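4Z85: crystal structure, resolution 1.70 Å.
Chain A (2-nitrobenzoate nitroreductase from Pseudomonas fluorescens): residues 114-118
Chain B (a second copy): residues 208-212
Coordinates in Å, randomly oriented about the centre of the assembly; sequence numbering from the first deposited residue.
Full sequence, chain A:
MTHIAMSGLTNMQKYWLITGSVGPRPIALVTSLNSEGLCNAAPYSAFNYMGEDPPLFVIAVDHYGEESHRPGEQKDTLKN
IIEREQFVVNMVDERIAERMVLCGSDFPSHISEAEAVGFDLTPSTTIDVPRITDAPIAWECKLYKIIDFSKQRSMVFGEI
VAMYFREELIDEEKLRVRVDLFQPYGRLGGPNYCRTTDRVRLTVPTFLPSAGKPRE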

ATOM      1  N   ALA A 114     -16.425 -17.442  -0.884  1.00 33.20           N
ATOM      2  CA  ALA A 114     -15.649 -18.383  -0.089  1.00 35.46           C
ATOM      3  C   ALA A 114     -16.075 -19.815  -0.391  1.00 39.18           C
ATOM      4  O   ALA A 114     -15.251 -20.731  -0.401  1.00 37.92           O
ATOM      5  CB  ALA A 114     -15.799 -18.074   1.383  1.00 35.16           C
ATOM      6  N   GLU A 115     -17.366 -19.993  -0.651  1.00 40.56           N
ATOM      7  CA  GLU A 115     -17.908 -21.296  -1.018  1.00 41.00           C
ATOM      8  C   GLU A 115     -17.572 -21.642  -2.463  1.00 39.95           C
ATOM      9  O   GLU A 115     -17.169 -22.768  -2.772  1.00 41.76           O
ATOM     10  CB  GLU A 115     -19.427 -21.323  -0.816  1.00 43.89           C
ATOM     11  CG  GLU A 115     -19.935 -22.616  -0.204  1.00 53.49           C
ATOM     12  CD  GLU A 115     -19.224 -22.950   1.095  1.00 56.11           C
ATOM     13  OE1 GLU A 115     -18.963 -22.015   1.886  1.00 58.56           O
ATOM     14  OE2 GLU A 115     -18.912 -24.139   1.321  1.00 57.97           O
ATOM     15  N   ALA A 116     -17.747 -20.666  -3.347  1.00 35.12           N
ATOM     16  CA  ALA A 116     -17.521 -20.884  -4.768  1.00 34.02           C
ATOM     17  C   ALA A 116     -16.070 -21.253  -5.079  1.00 36.54           C
ATOM     18  O   ALA A 116     -15.818 -22.009  -6.018  1.00 35.79           O
ATOM     19  CB  ALA A 116     -17.935 -19.652  -5.563  1.00 32.18           C
ATOM     20  N   VAL A 117     -15.118 -20.730  -4.304  1.00 36.75           N
ATOM     21  CA  VAL A 117     -13.700 -20.930  -4.623  1.00 30.65           C
ATOM     22  C   VAL A 117     -13.006 -21.943  -3.708  1.00 35.20           C
ATOM     23  O   VAL A 117     -11.856 -22.311  -3.941  1.00 38.28           O
ATOM     24  CB  VAL A 117     -12.911 -19.590  -4.578  1.00 30.19           C
ATOM     25  CG1 VAL A 117     -13.655 -18.508  -5.346  1.00 26.86           C
ATOM     26  CG2 VAL A 117     -12.641 -19.154  -3.139  1.00 29.12           C
ATOM     27  N   GLY A 118     -13.695 -22.403  -2.670  1.00 32.82           N
ATOM     28  CA  GLY A 118     -13.142 -23.449  -1.828  1.00 34.67           C
ATOM     29  C   GLY A 118     -12.307 -22.975  -0.652  1.00 33.31           C
ATOM     30  O   GLY A 118     -11.317 -23.607  -0.277  1.00 32.79           O
TER
ATOM     31  N   LEU B 208     -16.481 -18.792 -14.215  1.00 31.93           N
ATOM     32  CA  LEU B 208     -16.593 -18.712 -12.762  1.00 33.55           C
ATOM     33  C   LEU B 208     -16.569 -20.060 -12.072  1.00 29.50           C
ATOM     34  O   LEU B 208     -17.266 -20.988 -12.485  1.00 28.62           O
ATOM     35  CB  LEU B 208     -17.889 -17.998 -12.359  1.00 32.84           C
ATOM     36  CG  LEU B 208     -18.143 -16.564 -12.820  1.00 37.54           C
ATOM     37  CD1 LEU B 208     -19.555 -16.146 -12.439  1.00 37.54           C
ATOM     38  CD2 LEU B 208     -17.129 -15.623 -12.199  1.00 39.19           C
ATOM     39  N   PRO B 209     -15.798 -20.162 -10.988  1.00 25.98           N
ATOM     40  CA  PRO B 209     -15.856 -21.341 -10.129  1.00 28.15           C
ATOM     41  C   PRO B 209     -17.176 -21.419  -9.384  1.00 30.57           C
ATOM     42  O   PRO B 209     -17.788 -20.392  -9.071  1.00 27.43           O
ATOM     43  CB  PRO B 209     -14.699 -21.131  -9.153  1.00 30.60           C
ATOM     44  CG  PRO B 209     -14.544 -19.676  -9.075  1.00 27.16           C
ATOM     45  CD  PRO B 209     -14.893 -19.131 -10.443  1.00 32.63           C
ATOM     46  N   SER B 210     -17.617 -22.641  -9.130  1.00 27.53           N
ATOM     47  CA  SER B 210     -18.766 -22.885  -8.276  1.00 29.01           C
ATOM     48  C   SER B 210     -18.513 -24.236  -7.633  1.00 32.82           C
ATOM     49  O   SER B 210     -19.125 -25.241  -8.004  1.00 32.85           O
ATOM     50  CB  SER B 210     -20.073 -22.855  -9.071  1.00 33.28           C
ATOM     51  OG  SER B 210     -21.197 -22.894  -8.206  1.00 34.63           O
ATOM     52  N   ALA B 211     -17.570 -24.262  -6.693  1.00 30.13           N
ATOM     53  CA  ALA B 211     -17.119 -25.510  -6.101  1.00 30.98           C
ATOM     54  C   ALA B 211     -18.160 -26.050  -5.125  1.00 34.16           C
ATOM     55  O   ALA B 211     -18.353 -27.260  -5.012  1.00 33.63           O
ATOM     56  CB  ALA B 211     -15.783 -25.316  -5.402  1.00 33.84           C
ATOM     57  N   GLY B 212     -18.826 -25.141  -4.422  1.00 36.44           N
ATOM     58  CA  GLY B 212     -19.874 -25.522  -3.493  1.00 38.98           C
ATOM     59  C   GLY B 212     -21.239 -25.411  -4.142  1.00 41.00           C
ATOM     60  O   GLY B 212     -22.260 -25.639  -3.497  1.00 50.21           O
TER

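The contact is made between the last part of a helix in chain A and an irregular segment near the C-terminus of chain B, and its polar part is carried entirely by backbone groups. A helix end leaves its last carbonyl oxygens short of regular i+4 donors. Here two such oxygens, those of Glu115(A), which keeps only a weak bond from Gly118(A) N within its stretch, and Ala116(A), are approached by consecutive amide groups of the second copy.

The stronger bond runs from Ala211(B) N to Ala116(A) O. Its length of 2.9 Å and N-H...O angle of 161° place the hydrogen close to the donor-acceptor line, so both criteria are comfortably met. The neighbouring amide of Ser210(B) also lies near this oxygen, with Ser210(B) N 3.6 Å from Ala116(A) O, but that approach does not count as a hydrogen bond; within the two stretches, Ala211(B) N is its only hydrogen-bond donor.

The second bond, from Gly212(B) N to Glu115(A) O, is weak: the separation is 3.3 Å and the angle at the hydrogen only 124°. The same oxygen also receives the weak bond from within its own chain, Gly118(A) N to Glu115(A) O at 3.5 Å. Gly118(A) N is itself shared, since it makes another weak bond to Ala114(A) O at 3.2 Å, the i to i+4 pairing expected of a helix. Glu115(A) O therefore collects two weak bonds, whereas Ala116(A) O has one well-aligned partner here.

Gly118(A) marks the departure from helical geometry, with phi/psi of 89/35. At these angles a CB would be jammed against the carbonyl oxygen of the preceding residue, which by itself calls for glycine.

The closest CA atoms are those of Ala116(A) and Ser210(B), 4.2 Å apart; those of Glu115(A) and Gly212(B) are 5.3 Å apart. Ala116(A), with its single methyl carbon, is buried and has the largest area covered by the opposing stretch, 62 Å² of a combined 242 Å². Pro209(B), which has no amide hydrogen to donate, contributes carbon instead. Its CA-to-CB bond points toward chain A, and Pro209(B) CB comes within 3.4 Å of Ala116(A) O, beside the strong hydrogen bond. Farther round the ring, Pro209(B) CG meets Val117(A) CG1 at 4.0 Å, an ordinary apolar contact, although the CA-to-CB bond of Val117(A) points away.

Ala211(B) also directs its CB toward the helix, and Ala211(B) CB sits 3.4 Å from Ala116(A) O and 3.9 Å from Glu115(A) O. Ser210(B), between Pro209(B) and Ala211(B), points its CA-to-CB bond away, and its side chain stays 5.2 Å or more from chain A's stretch, so its hydroxyl takes no part in the pairing. The carboxylate of Glu115(A) likewise forms no bond to the opposing stretch. Its aliphatic part nevertheless bears on the fit at Gly212(B), where an ideal CB would lie 2.9 Å from Glu115(A) CG, a clash that the absence of a side chain avoids.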